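Local atomic coordinates of DUF4442 domain-containing protein (Pseudomonas aeruginosa, PDB entry 1SH8), a protein that is of unknown function but probably acts as a thioesterase of the hotdog-fold superfamily. Residues 11-16 / 68-73. Residues are numbered along the deposited sequence; the frame is centred on the assembly and turned at random.
Sequences RHLTEE and LFLTSF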
# COMPACT_ATOMS: atom_id res chain seq x y z
N ARG A 11 -15.37 15.07 -4.63
CA ARG A 11 -13.98 15.22 -5.05
C ARG A 11 -13.12 15.69 -3.87
O ARG A 11 -12.03 15.18 -3.64
CB ARG A 11 -13.89 16.21 -6.22
CG ARG A 11 -12.47 16.51 -6.70
CD ARG A 11 -11.89 17.71 -5.95
NE ARG A 11 -12.70 18.90 -6.18
CZ ARG A 11 -12.74 19.95 -5.35
NH1 ARG A 11 -13.51 20.99 -5.64
NH2 ARG A 11 -12.02 19.94 -4.24
N HIS A 12 -13.63 16.65 -3.10
CA HIS A 12 -12.90 17.16 -1.95
C HIS A 12 -12.64 16.04 -0.95
O HIS A 12 -11.51 15.87 -0.47
CB HIS A 12 -13.68 18.30 -1.28
CG HIS A 12 -12.94 18.96 -0.16
ND1 HIS A 12 -13.00 18.52 1.14
CD2 HIS A 12 -12.11 20.03 -0.16
CE1 HIS A 12 -12.23 19.28 1.90
NE2 HIS A 12 -11.67 20.20 1.13
N LEU A 13 -13.67 15.26 -0.64
CA LEU A 13 -13.52 14.16 0.31
C LEU A 13 -12.55 13.10 -0.21
O LEU A 13 -11.70 12.61 0.54
CB LEU A 13 -14.89 13.53 0.61
CG LEU A 13 -15.85 14.45 1.37
CD1 LEU A 13 -17.21 13.77 1.53
CD2 LEU A 13 -15.24 14.81 2.73
N THR A 14 -12.66 12.76 -1.49
CA THR A 14 -11.78 11.76 -2.09
C THR A 14 -10.31 12.16 -2.01
O THR A 14 -9.45 11.37 -1.63
CB THR A 14 -12.14 11.53 -3.58
OG1 THR A 14 -13.46 10.99 -3.67
CG2 THR A 14 -11.17 10.55 -4.23
N GLU A 15 -10.02 13.41 -2.35
CA GLU A 15 -8.66 13.91 -2.36
C GLU A 15 -8.11 14.37 -1.02
O GLU A 15 -6.90 14.29 -0.79
CB GLU A 15 -8.53 15.07 -3.35
CG GLU A 15 -8.87 14.73 -4.79
CD GLU A 15 -8.77 15.93 -5.73
OE1 GLU A 15 -8.51 17.05 -5.25
OE2 GLU A 15 -8.96 15.74 -6.95
N GLU A 16 -8.99 14.83 -0.13
CA GLU A 16 -8.52 15.38 1.14
C GLU A 16 -8.97 14.81 2.48
O GLU A 16 -8.43 15.21 3.51
CB GLU A 16 -8.78 16.88 1.14
CG GLU A 16 -8.05 17.62 0.02
CD GLU A 16 -8.42 19.08 -0.07
OE1 GLU A 16 -8.44 19.75 0.99
OE2 GLU A 16 -8.69 19.55 -1.19
N LEU A 68 -15.50 4.95 -4.85
CA LEU A 68 -16.77 4.39 -5.33
C LEU A 68 -17.80 4.42 -4.20
O LEU A 68 -18.99 4.65 -4.43
CB LEU A 68 -16.58 2.95 -5.82
CG LEU A 68 -16.05 2.80 -7.24
CD1 LEU A 68 -15.58 1.37 -7.49
CD2 LEU A 68 -17.14 3.20 -8.23
N PHE A 69 -17.35 4.19 -2.97
CA PHE A 69 -18.23 4.24 -1.80
C PHE A 69 -18.81 5.66 -1.68
O PHE A 69 -20.01 5.83 -1.46
CB PHE A 69 -17.43 3.89 -0.54
CG PHE A 69 -17.98 4.50 0.73
CD1 PHE A 69 -19.09 3.94 1.37
CD2 PHE A 69 -17.40 5.65 1.27
CE1 PHE A 69 -19.60 4.52 2.53
CE2 PHE A 69 -17.91 6.23 2.43
CZ PHE A 69 -19.02 5.66 3.06
N LEU A 70 -17.96 6.67 -1.81
CA LEU A 70 -18.39 8.06 -1.71
C LEU A 70 -19.37 8.46 -2.82
O LEU A 70 -20.27 9.28 -2.59
CB LEU A 70 -17.19 9.00 -1.75
CG LEU A 70 -16.31 9.07 -0.50
CD1 LEU A 70 -15.07 9.89 -0.79
CD2 LEU A 70 -17.11 9.69 0.65
N THR A 71 -19.21 7.91 -4.01
CA THR A 71 -20.10 8.27 -5.11
C THR A 71 -21.32 7.37 -5.26
O THR A 71 -22.28 7.74 -5.93
CB THR A 71 -19.38 8.26 -6.47
OG1 THR A 71 -19.05 6.91 -6.83
CG2 THR A 71 -18.12 9.11 -6.42
N SER A 72 -21.29 6.20 -4.63
CA SER A 72 -22.37 5.24 -4.81
C SER A 72 -23.26 4.88 -3.63
O SER A 72 -24.37 4.39 -3.83
CB SER A 72 -21.79 3.96 -5.40
OG SER A 72 -20.87 4.25 -6.44
N PHE A 73 -22.77 5.10 -2.41
CA PHE A 73 -23.55 4.74 -1.23
C PHE A 73 -23.79 5.90 -0.28
O PHE A 73 -23.18 6.96 -0.42
CB PHE A 73 -22.84 3.62 -0.47
CG PHE A 73 -22.61 2.39 -1.29
CD1 PHE A 73 -23.67 1.58 -1.68
CD2 PHE A 73 -21.32 2.04 -1.70
CE1 PHE A 73 -23.47 0.44 -2.46
CE2 PHE A 73 -21.10 0.90 -2.48
CZ PHE A 73 -22.18 0.10 -2.86
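Leu70 reaches from the last turn of helix 64-72 to Leu13 and Thr14 on helix 7-16; it is a partner in every close approach between the segments and supplies about half of the 125 Å² buried there. The contact joins the N-terminal helix 7-16 to the end of helix 64-72, beside strand 27-32, in a chain of the HotDog clan. Along 68-73 the first residue to touch is Leu70, whose CA lies 7.6 Å from the CA of Thr14. With CG anti to its own carbonyl carbon (chi1 -74°) and the chain then extended (chi2 172°), the side chain carries its CD1 methyl across to the other helix. That methyl does most of the touching: Leu70 CD1 sits 3.5 Å from Thr14 OG1. On its other contact, Leu70 CD1 is 3.9 Å from Leu13 CB. Leu70 CD2 merely brushes Leu13 CD1, at 4.2 Å, and the two leucine side chains cross at about a right angle. Thr71 adds almost nothing across the contact, but its side chain, like that of Thr14, touches Leu31 of strand 27-32. Ser72 OG donates to Leu68 O over 2.8 Å, 20° from the carbonyl plane, and also bonds to Gly34 N, tying the helix end to the turn between strands 27-32 and 35-40. No hydrogen bond joins the two segments: Thr14 OG1 is engaged with Ala10 O in its own helix and meets Leu70 by van der Waals contact. A methyl packed against a hydroxyl oxygen and a leucine side chain implies a buried join that depends on fit of shape, with no directional bond between the helices.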